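4-hydroxy-tetrahydrodipicolinate synthase (Thermotoga maritima, PDB 1O5K) probably catalyses the condensation of pyruvate with aspartate-beta-semialdehyde to 4-hydroxy-tetrahydrodipicolinate in lysine biosynthesis, working through a Schiff base as a homotetramer. Local coordinates at residues 62-67 / 100-105; 88-91 / 95-98; 121-126 / 156-161; 198-201 / 205-208; 219-222 / 228-231. All blocks are in the same frame, centred on the assembly; numbering follows the deposited sequence.

Contact 1 of 5, residues 62-67 / 100-105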
loop_
_atom_site.group_PDB
_atom_site.type_symbol
_atom_site.label_atom_id
_atom_site.label_comp_id
_atom_site.label_asym_id
_atom_site.label_seq_id
_atom_site.Cartn_x
_atom_site.Cartn_y
_atom_site.Cartn_z
ATOM N N VAL A 62 2.329 -22.777 21.971
ATOM C CA VAL A 62 2.182 -24.169 22.414
ATOM C C VAL A 62 3.568 -24.783 22.489
ATOM O O VAL A 62 4.296 -24.786 21.508
ATOM C CB VAL A 62 1.307 -24.925 21.443
ATOM C CG1 VAL A 62 1.215 -26.390 21.831
ATOM C CG2 VAL A 62 -0.112 -24.301 21.440
ATOM N N ASN A 63 3.905 -25.326 23.650
ATOM C CA ASN A 63 5.263 -25.765 23.928
ATOM C C ASN A 63 5.499 -27.166 23.356
ATOM O O ASN A 63 4.568 -27.824 22.897
ATOM C CB ASN A 63 5.589 -25.602 25.415
ATOM C CG ASN A 63 5.041 -26.713 26.285
ATOM O OD1 ASN A 63 4.894 -27.866 25.854
ATOM N ND2 ASN A 63 4.765 -26.382 27.547
ATOM N N GLU A 64 6.743 -27.627 23.323
ATOM C CA GLU A 64 7.014 -28.876 22.614
ATOM C C GLU A 64 6.280 -30.081 23.177
ATOM O O GLU A 64 5.810 -30.930 22.421
ATOM C CB GLU A 64 8.522 -29.173 22.568
ATOM C CG GLU A 64 9.323 -28.198 21.711
ATOM C CD GLU A 64 10.480 -28.873 20.970
ATOM O OE1 GLU A 64 11.139 -29.788 21.552
ATOM O OE2 GLU A 64 10.715 -28.496 19.796
ATOM N N ASP A 65 6.200 -30.200 24.494
ATOM C CA ASP A 65 5.500 -31.323 25.093
ATOM C C ASP A 65 3.996 -31.279 24.763
ATOM O O ASP A 65 3.385 -32.280 24.432
ATOM C CB ASP A 65 5.770 -31.382 26.588
ATOM C CG ASP A 65 7.222 -31.839 26.897
ATOM O OD1 ASP A 65 7.667 -32.855 26.273
ATOM O OD2 ASP A 65 7.984 -31.251 27.726
ATOM N N GLU A 66 3.422 -30.088 24.771
ATOM C CA GLU A 66 2.033 -29.901 24.351
ATOM C C GLU A 66 1.749 -30.269 22.890
ATOM O O GLU A 66 0.700 -30.843 22.572
ATOM C CB GLU A 66 1.626 -28.433 24.613
ATOM C CG GLU A 66 1.429 -28.178 26.075
ATOM C CD GLU A 66 1.297 -26.707 26.402
ATOM O OE1 GLU A 66 1.797 -25.868 25.619
ATOM O OE2 GLU A 66 0.684 -26.404 27.450
ATOM N N ARG A 67 2.683 -29.931 22.012
ATOM C CA ARG A 67 2.568 -30.254 20.602
ATOM C C ARG A 67 2.504 -31.781 20.464
ATOM O O ARG A 67 1.668 -32.306 19.715
ATOM C CB ARG A 67 3.795 -29.779 19.847
ATOM C CG ARG A 67 3.946 -28.315 19.753
ATOM C CD ARG A 67 5.291 -27.901 19.097
ATOM N NE ARG A 67 5.465 -28.462 17.758
ATOM C CZ ARG A 67 5.070 -27.871 16.621
ATOM N NH1 ARG A 67 4.483 -26.679 16.620
ATOM N NH2 ARG A 67 5.264 -28.483 15.473
ATOM N N VAL A 100 10.001 -30.703 12.065
ATOM C CA VAL A 100 9.522 -31.602 11.002
ATOM C C VAL A 100 9.818 -33.050 11.380
ATOM O O VAL A 100 8.942 -33.911 11.339
ATOM C CB VAL A 100 10.143 -31.202 9.666
ATOM C CG1 VAL A 100 9.930 -32.274 8.610
ATOM C CG2 VAL A 100 9.596 -29.893 9.223
ATOM N N LYS A 101 11.039 -33.320 11.829
ATOM C CA LYS A 101 11.420 -34.686 12.248
ATOM C C LYS A 101 10.621 -35.184 13.488
ATOM O O LYS A 101 10.240 -36.366 13.575
ATOM C CB LYS A 101 12.935 -34.755 12.447
ATOM C CG LYS A 101 13.731 -34.667 11.152
ATOM N N GLN A 102 10.293 -34.274 14.398
ATOM C CA GLN A 102 9.369 -34.575 15.495
ATOM C C GLN A 102 7.979 -34.985 14.998
ATOM O O GLN A 102 7.450 -36.024 15.436
ATOM C CB GLN A 102 9.291 -33.401 16.477
ATOM C CG GLN A 102 10.647 -33.276 17.270
ATOM C CD GLN A 102 10.698 -32.136 18.325
ATOM O OE1 GLN A 102 11.470 -32.217 19.288
ATOM N NE2 GLN A 102 9.903 -31.086 18.125
ATOM N N ALA A 103 7.405 -34.224 14.069
ATOM C CA ALA A 103 6.100 -34.587 13.508
ATOM C C ALA A 103 6.156 -35.913 12.779
ATOM O O ALA A 103 5.249 -36.745 12.925
ATOM C CB ALA A 103 5.589 -33.515 12.585
ATOM N N GLU A 104 7.229 -36.127 11.989
ATOM C CA GLU A 104 7.429 -37.397 11.315
ATOM C C GLU A 104 7.413 -38.527 12.333
ATOM O O GLU A 104 6.666 -39.517 12.209
ATOM C CB GLU A 104 8.752 -37.356 10.524
ATOM C CG GLU A 104 9.010 -38.581 9.665
ATOM C CD GLU A 104 10.123 -38.354 8.642
ATOM O OE1 GLU A 104 10.158 -39.137 7.627
ATOM O OE2 GLU A 104 10.929 -37.398 8.841
ATOM N N LYS A 105 8.250 -38.411 13.354
ATOM C CA LYS A 105 8.345 -39.474 14.335
ATOM C C LYS A 105 7.012 -39.761 15.042
ATOM O O LYS A 105 6.741 -40.923 15.389
ATOM C CB LYS A 105 9.455 -39.192 15.351
ATOM C CG LYS A 105 10.829 -39.688 14.919
ATOM C CD LYS A 105 11.511 -38.799 13.878
ATOM C CE LYS A 105 12.831 -39.384 13.358
ATOM N NZ LYS A 105 12.648 -40.237 12.140
#
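The carboxylate of Glu64 and the side-chain amide of Gln102 meet with their planes 55° apart. Gln102 NE2 donates to Glu64 OE2 over 3.2 Å. The donor lies above the carboxylate plane, 64° out of it, whereas the acceptor is only slightly tilted from the amide plane. The N-H points fairly straight at the oxygen, at 157°. The two side chains cross at about a right angle. Gln102 runs out extended beyond CG, while Glu64 bends at chi2, which turns its carboxylate across the glutamine. Glu64 OE2 also forms a salt bridge with Lys95, about two turns earlier on the same helix as Gln102. Just before Glu64 in the chain, Asn63 OD1 accepts from Glu66 N at 2.9 Å, and Glu66 OE1 accepts from Asn63 N at 2.9 Å. This reciprocal pair is a capping box at the start of helix 64-78. The contact is a surface bridge between helices 64-78 and 93-106, two neighbouring outer helices of the TIM barrel.

Contact 2 of 5, residues 88-91 / 95-98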
loop_
_atom_site.group_PDB
_atom_site.type_symbol
_atom_site.label_atom_id
_atom_site.label_comp_id
_atom_site.label_asym_id
_atom_site.label_seq_id
_atom_site.Cartn_x
_atom_site.Cartn_y
_atom_site.Cartn_z
ATOM N N ALA A 88 4.916 -26.898 11.334
ATOM C CA ALA A 88 6.254 -27.183 11.805
ATOM C C ALA A 88 7.289 -26.154 11.314
ATOM O O ALA A 88 8.482 -26.409 11.369
ATOM C CB ALA A 88 6.661 -28.567 11.374
ATOM N N GLY A 89 6.840 -25.020 10.811
ATOM C CA GLY A 89 7.760 -24.036 10.231
ATOM C C GLY A 89 8.182 -23.007 11.269
ATOM O O GLY A 89 7.358 -22.541 12.059
ATOM N N THR A 90 9.457 -22.655 11.281
ATOM C CA THR A 90 9.925 -21.493 12.041
ATOM C C THR A 90 10.837 -20.664 11.135
ATOM O O THR A 90 10.988 -20.935 9.955
ATOM C CB THR A 90 10.657 -21.869 13.367
ATOM O OG1 THR A 90 12.026 -22.326 13.123
ATOM C CG2 THR A 90 9.989 -23.029 14.071
ATOM N N ASN A 91 11.457 -19.660 11.701
ATOM C CA ASN A 91 12.352 -18.807 10.883
ATOM C C ASN A 91 13.811 -19.207 10.939
ATOM O O ASN A 91 14.681 -18.486 10.377
ATOM C CB ASN A 91 12.086 -17.334 11.199
ATOM C CG ASN A 91 12.405 -16.952 12.608
ATOM O OD1 ASN A 91 12.705 -17.807 13.463
ATOM N ND2 ASN A 91 12.282 -15.625 12.906
ATOM N N LYS A 95 16.025 -25.326 13.058
ATOM C CA LYS A 95 14.967 -25.589 14.042
ATOM C C LYS A 95 13.720 -26.106 13.358
ATOM O O LYS A 95 13.039 -26.955 13.901
ATOM C CB LYS A 95 14.581 -24.330 14.816
ATOM C CG LYS A 95 13.471 -24.554 15.879
ATOM C CD LYS A 95 13.873 -25.564 16.933
ATOM C CE LYS A 95 12.653 -26.061 17.744
ATOM N NZ LYS A 95 13.047 -26.948 18.897
ATOM N N THR A 96 13.464 -25.642 12.145
ATOM C CA THR A 96 12.340 -26.140 11.356
ATOM C C THR A 96 12.497 -27.629 11.081
ATOM O O THR A 96 11.572 -28.408 11.257
ATOM C CB THR A 96 12.210 -25.353 10.045
ATOM O OG1 THR A 96 11.853 -23.979 10.294
ATOM C CG2 THR A 96 11.056 -25.892 9.234
ATOM N N LEU A 97 13.683 -28.057 10.672
ATOM C CA LEU A 97 13.908 -29.468 10.447
ATOM C C LEU A 97 13.632 -30.278 11.713
ATOM O O LEU A 97 13.021 -31.333 11.657
ATOM C CB LEU A 97 15.307 -29.708 9.896
ATOM C CG LEU A 97 15.620 -31.198 9.643
ATOM C CD1 LEU A 97 14.572 -31.858 8.707
ATOM C CD2 LEU A 97 16.999 -31.314 9.127
ATOM N N LYS A 98 14.078 -29.790 12.866
ATOM C CA LYS A 98 13.856 -30.472 14.102
ATOM C C LYS A 98 12.364 -30.675 14.330
ATOM O O LYS A 98 11.923 -31.758 14.691
ATOM C CB LYS A 98 14.466 -29.678 15.259
ATOM C CG LYS A 98 14.386 -30.364 16.627
ATOM C CD LYS A 98 14.069 -29.332 17.716
ATOM C CE LYS A 98 14.161 -29.899 19.115
ATOM N NZ LYS A 98 15.525 -30.410 19.412
#
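The loop 88-91 passes beside the first turns of helix 93-106, with Gly89 CA and Thr96 CA 5.2 Å apart. Ala88 to Asn91 form no regular strand or helix; they are the beta-to-alpha connection of the TIM barrel that carries the chain from strand 84-87 into that helix. Gly89 lies near the predicted active-site Tyr144. The one hydrogen bond across the contact runs from Thr90 N to Thr96 OG1, at 2.9 Å and 157°. Thr96 chi1 (-66°) sets OG1 beside its own backbone N and CG2 anti to that N, beside the carbonyl carbon. The CG2 methyl of Thr96 packs on Gly89 CA at 3.9 Å and lies 3.4 Å from Ala88 O. The Thr90 and Thr96 side chains lie side by side but point opposite ways. Thr90 OG1 also rests against Lys95, 3.7 Å from its CB. Beyond CB the lysine chain bends at chi2 (60°), and its NZ forms a salt bridge with Glu64. Thr90 OG1 is bonded to Ser92 N. Thr96 also packs on His129 and Ile133 of helix 123-134. Its hydroxyl is both acceptor and donor: besides the bond from the loop, it gives its proton to Ser92 O. Ala88 O, by contrast, is buried under the Thr96 methyl and has no polar partner in the model.

Contact 3 of 5, residues 121-126 / 156-161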
loop_
_atom_site.group_PDB
_atom_site.type_symbol
_atom_site.label_atom_id
_atom_site.label_comp_id
_atom_site.label_asym_id
_atom_site.label_seq_id
_atom_site.Cartn_x
_atom_site.Cartn_y
_atom_site.Cartn_z
ATOM N N PRO A 121 13.813 -13.653 4.396
ATOM C CA PRO A 121 14.804 -14.286 3.511
ATOM C C PRO A 121 14.560 -13.896 2.035
ATOM O O PRO A 121 13.423 -13.585 1.616
ATOM C CB PRO A 121 14.579 -15.764 3.718
ATOM C CG PRO A 121 13.255 -15.896 4.343
ATOM C CD PRO A 121 12.897 -14.618 5.046
ATOM N N THR A 122 15.621 -13.934 1.280
ATOM C CA THR A 122 15.551 -13.752 -0.145
ATOM C C THR A 122 14.812 -14.950 -0.777
ATOM O O THR A 122 14.618 -15.985 -0.131
ATOM C CB THR A 122 16.922 -13.610 -0.712
ATOM O OG1 THR A 122 17.658 -14.819 -0.552
ATOM C CG2 THR A 122 17.734 -12.454 0.003
ATOM N N GLN A 123 14.422 -14.802 -2.045
ATOM C CA GLN A 123 13.755 -15.885 -2.755
ATOM C C GLN A 123 14.668 -17.127 -2.807
ATOM O O GLN A 123 14.228 -18.244 -2.569
ATOM C CB GLN A 123 13.323 -15.453 -4.161
ATOM C CG GLN A 123 12.289 -14.333 -4.114
ATOM C CD GLN A 123 11.015 -14.734 -3.455
ATOM O OE1 GLN A 123 10.350 -15.643 -3.934
ATOM N NE2 GLN A 123 10.653 -14.071 -2.358
ATOM N N GLU A 124 15.945 -16.916 -3.092
ATOM C CA GLU A 124 16.909 -18.013 -3.037
ATOM C C GLU A 124 16.991 -18.679 -1.648
ATOM O O GLU A 124 17.100 -19.880 -1.553
ATOM C CB GLU A 124 18.286 -17.532 -3.497
ATOM C CG GLU A 124 19.389 -18.584 -3.501
ATOM C CD GLU A 124 19.143 -19.726 -4.462
ATOM O OE1 GLU A 124 18.310 -19.593 -5.391
ATOM O OE2 GLU A 124 19.824 -20.779 -4.309
ATOM N N GLY A 125 16.968 -17.857 -0.600
ATOM C CA GLY A 125 16.936 -18.328 0.776
ATOM C C GLY A 125 15.746 -19.218 1.022
ATOM O O GLY A 125 15.864 -20.266 1.663
ATOM N N LEU A 126 14.574 -18.798 0.534
ATOM C CA LEU A 126 13.400 -19.645 0.650
ATOM C C LEU A 126 13.570 -20.986 -0.055
ATOM O O LEU A 126 13.227 -22.023 0.467
ATOM C CB LEU A 126 12.171 -18.939 0.074
ATOM C CG LEU A 126 11.737 -17.734 0.862
ATOM C CD1 LEU A 126 10.655 -16.950 0.098
ATOM C CD2 LEU A 126 11.189 -18.164 2.267
ATOM N N PRO A 156 5.413 -16.579 -7.287
ATOM C CA PRO A 156 4.945 -17.739 -8.043
ATOM C C PRO A 156 6.094 -18.512 -8.709
ATOM O O PRO A 156 6.137 -19.736 -8.643
ATOM C CB PRO A 156 3.922 -17.114 -9.031
ATOM C CG PRO A 156 3.386 -15.928 -8.202
ATOM C CD PRO A 156 4.563 -15.385 -7.514
ATOM N N GLU A 157 7.053 -17.804 -9.291
ATOM C CA GLU A 157 8.160 -18.477 -9.967
ATOM C C GLU A 157 8.987 -19.284 -8.990
ATOM O O GLU A 157 9.591 -20.302 -9.377
ATOM C CB GLU A 157 9.040 -17.477 -10.711
ATOM C CG GLU A 157 8.207 -16.486 -11.528
ATOM C CD GLU A 157 7.933 -15.181 -10.750
ATOM O OE1 GLU A 157 8.833 -14.296 -10.719
ATOM O OE2 GLU A 157 6.854 -15.024 -10.153
ATOM N N THR A 158 9.090 -18.782 -7.759
ATOM C CA THR A 158 9.859 -19.454 -6.700
ATOM C C THR A 158 9.086 -20.680 -6.275
ATOM O O THR A 158 9.658 -21.749 -6.174
ATOM C CB THR A 158 10.112 -18.545 -5.516
ATOM O OG1 THR A 158 10.824 -17.394 -5.925
ATOM C CG2 THR A 158 10.989 -19.196 -4.484
ATOM N N ALA A 159 7.765 -20.554 -6.081
ATOM C CA ALA A 159 6.962 -21.757 -5.798
ATOM C C ALA A 159 7.070 -22.808 -6.897
ATOM O O ALA A 159 7.105 -23.992 -6.603
ATOM C CB ALA A 159 5.475 -21.406 -5.586
ATOM N N ALA A 160 7.123 -22.378 -8.152
ATOM C CA ALA A 160 7.203 -23.308 -9.287
ATOM C C ALA A 160 8.543 -23.993 -9.262
ATOM O O ALA A 160 8.683 -25.147 -9.684
ATOM C CB ALA A 160 7.040 -22.577 -10.629
ATOM N N ARG A 161 9.575 -23.270 -8.846
ATOM C CA ARG A 161 10.928 -23.869 -8.832
ATOM C C ARG A 161 10.989 -24.979 -7.754
ATOM O O ARG A 161 11.514 -26.088 -7.948
ATOM C CB ARG A 161 11.901 -22.753 -8.516
ATOM C CG ARG A 161 13.281 -23.137 -8.560
ATOM C CD ARG A 161 14.186 -21.964 -8.244
ATOM N NE ARG A 161 15.540 -22.449 -8.350
ATOM C CZ ARG A 161 16.574 -21.955 -7.706
ATOM N NH1 ARG A 161 16.432 -20.888 -6.929
ATOM N NH2 ARG A 161 17.764 -22.518 -7.888
HETATM O O HOH W 1 20.040 -21.878 -6.560
#
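Gln123 and Thr158 approach at a slant, and Glu124 and Arg161 do the same, one residue on in the first helix and three on in the second. Thr158 OG1 donates to Gln123 OE1 at 2.7 Å. The hydroxyl lies in the carbonyl plane, on a lone pair, with a C=O...O angle of 133°. Gln123 is folded at chi2 (-63°), which places its amide against the threonine. The amide is held at both ends, since OE1 also accepts from Leu155 N and NE2 bonds to Asn153 O. Arg161 is extended from CG to NE and reaches across to the neighbouring helix. Its NH1 meets Glu124 OE1 at 2.8 Å in a salt bridge, on the syn side of the carboxylate. The acceptor sits at the guanidinium edge, and the two planes are 36° apart. A water at the same edge completes the link: it donates to Glu124 OE2 and accepts from Arg161 NH2. Thr122 caps helix 123-134, its OG1 accepting from Gly125 N. The contact joins the beginnings of helices 123-134 and 156-165, two outer helices of the TIM barrel, with Tyr127 in a cation-pi contact with Arg161. Pro156 and Ala159 of helix 156-165 pack on helix 179-192.

Contact 4 of 5, residues 198-201 / 205-208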
loop_
_atom_site.group_PDB
_atom_site.type_symbol
_atom_site.label_atom_id
_atom_site.label_comp_id
_atom_site.label_asym_id
_atom_site.label_seq_id
_atom_site.Cartn_x
_atom_site.Cartn_y
_atom_site.Cartn_z
ATOM N N VAL A 198 -2.476 -26.812 -4.792
ATOM C CA VAL A 198 -2.520 -25.445 -4.408
ATOM C C VAL A 198 -3.857 -25.237 -3.683
ATOM O O VAL A 198 -4.910 -25.392 -4.287
ATOM C CB VAL A 198 -2.392 -24.465 -5.579
ATOM C CG1 VAL A 198 -2.441 -23.031 -5.003
ATOM C CG2 VAL A 198 -1.154 -24.711 -6.340
ATOM N N TRP A 199 -3.785 -24.997 -2.374
ATOM C CA TRP A 199 -4.951 -24.750 -1.534
ATOM C C TRP A 199 -4.969 -23.313 -1.148
ATOM O O TRP A 199 -3.887 -22.676 -0.877
ATOM C CB TRP A 199 -4.937 -25.602 -0.273
ATOM C CG TRP A 199 -4.843 -27.107 -0.473
ATOM C CD1 TRP A 199 -5.844 -27.957 -0.798
ATOM C CD2 TRP A 199 -3.646 -27.899 -0.428
ATOM N NE1 TRP A 199 -5.375 -29.237 -0.903
ATOM C CE2 TRP A 199 -4.030 -29.241 -0.649
ATOM C CE3 TRP A 199 -2.305 -27.622 -0.129
ATOM C CZ2 TRP A 199 -3.128 -30.298 -0.614
ATOM C CZ3 TRP A 199 -1.408 -28.662 -0.072
ATOM C CH2 TRP A 199 -1.802 -29.984 -0.369
ATOM N N SER A 200 -6.167 -22.735 -1.096
ATOM C CA SER A 200 -6.297 -21.404 -0.546
ATOM C C SER A 200 -5.984 -21.338 0.968
ATOM O O SER A 200 -6.396 -22.218 1.753
ATOM C CB SER A 200 -7.761 -20.866 -0.716
ATOM O OG SER A 200 -7.829 -19.552 -0.252
ATOM N N GLY A 201 -5.303 -20.278 1.371
ATOM C CA GLY A 201 -5.064 -19.944 2.752
ATOM C C GLY A 201 -5.991 -18.850 3.244
ATOM O O GLY A 201 -5.874 -18.404 4.380
ATOM N N ARG A 205 -11.077 -16.376 -0.353
ATOM C CA ARG A 205 -10.486 -16.548 -1.729
ATOM C C ARG A 205 -10.700 -17.963 -2.297
ATOM O O ARG A 205 -10.355 -18.216 -3.439
ATOM C CB ARG A 205 -8.994 -16.257 -1.709
ATOM C CG ARG A 205 -8.657 -14.803 -1.333
ATOM C CD ARG A 205 -8.986 -13.831 -2.401
ATOM N NE ARG A 205 -8.616 -12.453 -2.127
ATOM C CZ ARG A 205 -9.327 -11.595 -1.405
ATOM N NH1 ARG A 205 -10.467 -11.965 -0.778
ATOM N NH2 ARG A 205 -8.904 -10.344 -1.324
ATOM N N THR A 206 -11.297 -18.870 -1.519
ATOM C CA THR A 206 -11.449 -20.288 -1.949
ATOM C C THR A 206 -12.154 -20.407 -3.299
ATOM O O THR A 206 -11.672 -21.092 -4.208
ATOM C CB THR A 206 -12.210 -21.083 -0.916
ATOM O OG1 THR A 206 -11.548 -20.978 0.346
ATOM C CG2 THR A 206 -12.219 -22.578 -1.314
ATOM N N PHE A 207 -13.318 -19.778 -3.429
ATOM C CA PHE A 207 -14.071 -19.808 -4.667
ATOM C C PHE A 207 -13.207 -19.426 -5.885
ATOM O O PHE A 207 -13.138 -20.141 -6.883
ATOM C CB PHE A 207 -15.334 -18.924 -4.596
ATOM C CG PHE A 207 -16.086 -18.857 -5.886
ATOM C CD1 PHE A 207 -16.748 -19.973 -6.374
ATOM C CD2 PHE A 207 -16.078 -17.676 -6.673
ATOM C CE1 PHE A 207 -17.432 -19.944 -7.568
ATOM C CE2 PHE A 207 -16.727 -17.659 -7.911
ATOM C CZ PHE A 207 -17.392 -18.796 -8.347
ATOM N N TYR A 208 -12.510 -18.317 -5.761
ATOM C CA TYR A 208 -11.732 -17.806 -6.865
ATOM C C TYR A 208 -10.479 -18.668 -7.108
ATOM O O TYR A 208 -10.080 -18.852 -8.258
ATOM C CB TYR A 208 -11.430 -16.321 -6.704
ATOM C CG TYR A 208 -12.667 -15.494 -6.791
ATOM C CD1 TYR A 208 -13.341 -15.330 -7.991
ATOM C CD2 TYR A 208 -13.245 -14.943 -5.620
ATOM C CE1 TYR A 208 -14.528 -14.639 -8.057
ATOM C CE2 TYR A 208 -14.450 -14.222 -5.698
ATOM C CZ TYR A 208 -15.078 -14.082 -6.887
ATOM O OH TYR A 208 -16.274 -13.382 -6.975
#
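Segment 198-201 runs past the start of helix 206-212, and its nearest approach is between Ser200 CA and Thr206 CA, 5.5 Å apart. Ser200 points its side chain at the helix start and touches both Arg205 and Thr206. Its OG lies 3.8 Å from Arg205 CB, and its CB lies 3.9 Å from Thr206 OG1. Ser200 chi1 (-176°) sets OG anti to the backbone N and brings it over the Arg205-Thr206 backbone. No hydrogen bond crosses between the two segments. The hydroxyls are instead satisfied by the intervening turn: Ser200 OG is bonded to Asn202 O, and Thr206 OG1 to Asp203 O. All three touching residues are buried. The contact belongs to the TIM barrel. The backbone of Trp199 bonds to Ile172 and Glu174, and that of Ser200 to Gly216 and Ile218. The segment thereby bridges strands 169-171 and 216-219 in the barrel wall before the chain leads to helix 206-212. The Ser200 side chain is about 7 Å from that of Ile218, a predicted pyruvate-binding residue. Arg205 leaves the contact after CB, bent at chi2 (-72°). Its NE is hydrogen-bonded to Pro177 O, and its NH1 forms a salt bridge with Asp180 of the third subunit. Thr206 also packs on Met229, Leu232 and Cys233 of helix 226-237.

Contact 5 of 5, residues 219-222 / 228-231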
loop_
_atom_site.group_PDB
_atom_site.type_symbol
_atom_site.label_atom_id
_atom_site.label_comp_id
_atom_site.label_asym_id
_atom_site.label_seq_id
_atom_site.Cartn_x
_atom_site.Cartn_y
_atom_site.Cartn_z
ATOM N N SER A 219 -8.691 -24.080 5.902
ATOM C CA SER A 219 -9.738 -23.161 6.336
ATOM C C SER A 219 -9.730 -22.832 7.805
ATOM O O SER A 219 -9.499 -23.664 8.642
ATOM C CB SER A 219 -11.102 -23.801 6.019
ATOM O OG SER A 219 -12.187 -22.960 6.373
ATOM N N VAL A 220 -10.098 -21.599 8.092
ATOM C CA VAL A 220 -10.429 -21.176 9.486
ATOM C C VAL A 220 -11.951 -21.340 9.729
ATOM O O VAL A 220 -12.420 -21.860 10.761
ATOM C CB VAL A 220 -10.040 -19.754 9.650
ATOM C CG1 VAL A 220 -10.573 -19.160 10.965
ATOM C CG2 VAL A 220 -8.485 -19.609 9.595
ATOM N N VAL A 221 -12.733 -20.872 8.765
ATOM C CA VAL A 221 -14.193 -20.923 8.850
ATOM C C VAL A 221 -14.741 -22.317 9.087
ATOM O O VAL A 221 -15.782 -22.466 9.734
ATOM C CB VAL A 221 -14.881 -20.317 7.548
ATOM C CG1 VAL A 221 -16.367 -20.432 7.676
ATOM C CG2 VAL A 221 -14.529 -18.831 7.336
ATOM N N SER A 222 -14.113 -23.344 8.506
ATOM C CA SER A 222 -14.559 -24.681 8.742
ATOM C C SER A 222 -14.522 -25.140 10.201
ATOM O O SER A 222 -15.139 -26.163 10.520
ATOM C CB SER A 222 -13.769 -25.685 7.896
ATOM O OG SER A 222 -12.373 -25.665 8.191
ATOM N N GLN A 228 -20.607 -26.418 5.392
ATOM C CA GLN A 228 -20.782 -25.345 4.395
ATOM C C GLN A 228 -19.522 -25.133 3.583
ATOM O O GLN A 228 -19.576 -25.012 2.333
ATOM C CB GLN A 228 -21.248 -24.046 5.087
ATOM C CG GLN A 228 -22.624 -24.171 5.691
ATOM C CD GLN A 228 -22.736 -25.062 6.943
ATOM O OE1 GLN A 228 -21.828 -25.127 7.793
ATOM N NE2 GLN A 228 -23.880 -25.748 7.059
ATOM N N MET A 229 -18.352 -25.123 4.238
ATOM C CA MET A 229 -17.103 -25.043 3.451
ATOM C C MET A 229 -16.877 -26.265 2.575
ATOM O O MET A 229 -16.417 -26.163 1.435
ATOM C CB MET A 229 -15.894 -24.855 4.373
ATOM C CG MET A 229 -15.841 -23.527 5.020
ATOM S SD MET A 229 -15.693 -22.121 3.805
ATOM C CE MET A 229 -14.131 -22.276 3.075
ATOM N N VAL A 230 -17.262 -27.428 3.066
ATOM C CA VAL A 230 -17.162 -28.642 2.260
ATOM C C VAL A 230 -18.048 -28.541 1.044
ATOM O O VAL A 230 -17.644 -28.925 -0.034
ATOM C CB VAL A 230 -17.521 -29.896 3.109
ATOM C CG1 VAL A 230 -17.740 -31.132 2.268
ATOM C CG2 VAL A 230 -16.432 -30.150 4.090
ATOM N N GLU A 231 -19.284 -28.070 1.234
ATOM C CA GLU A 231 -20.235 -27.870 0.143
ATOM C C GLU A 231 -19.723 -26.884 -0.908
ATOM O O GLU A 231 -19.970 -27.085 -2.069
ATOM C CB GLU A 231 -21.573 -27.384 0.715
ATOM C CG GLU A 231 -22.649 -27.006 -0.280
ATOM C CD GLU A 231 -23.918 -26.423 0.381
ATOM O OE1 GLU A 231 -24.997 -26.478 -0.280
ATOM O OE2 GLU A 231 -23.833 -25.873 1.530
#
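Ser219 OG, which Met229 packs against, is held by two polar partners. It accepts from Ser222 N at 2.9 Å and 164°, and it is also hydrogen-bonded to Asp203. Asp203 further accepts from the backbone N of Val220 and of Val221; the one carboxylate holds the first three residues of the turn. Met229 is the only residue of 228-231 that touches the turn. Its CG is 3.9 Å from Ser222 N and 4.1 Å from Ser222 CB. Met229 CG also meets Val221 CG1 at 4.1 Å, an apolar contact in which the two side chains cross at about a right angle. The methionine is bent at both chi2 (-62°) and chi3 (-67°), which curls the chain back and lays CE 3.9 Å from Ser219 OG. Met229 also packs on Val17 of strand 16-20 and on Leu251 and Met255 of helix 241-257. Ser222 OG is hydrogen-bonded to Thr19 OG1 of the same strand 16-20. The bond from Ser222 N to Ser219 OG makes an ST motif at the end of strand 216-219. The whole is a beta-to-alpha connection of the TIM barrel, directly after the predicted pyruvate-binding residue Ile218.

Overall arrangement
The five contacts all lie in the TIM barrel and fall into two touching pairs and one between. Contacts 1 and 2 share helix 93-106, with centres 10 Å apart. Their link is the salt bridge from Glu64 OE2 to Lys95 NZ, 2.9 Å. Contacts 4 and 5 have centres 11 Å apart and meet where Thr206 OG1 lies 4.0 Å from Met229 CE. These two pairs are on opposite sides of the chain's centre. Contact 3 touches neither; its nearest atoms are about 7 Å from both contact 2 and contact 4. Contacts 2 and 4 both come near the predicted active-site Tyr144: Gly89 is about 8 Å from the Tyr144 side chain, and the Ser200 side chain about 9 Å from it.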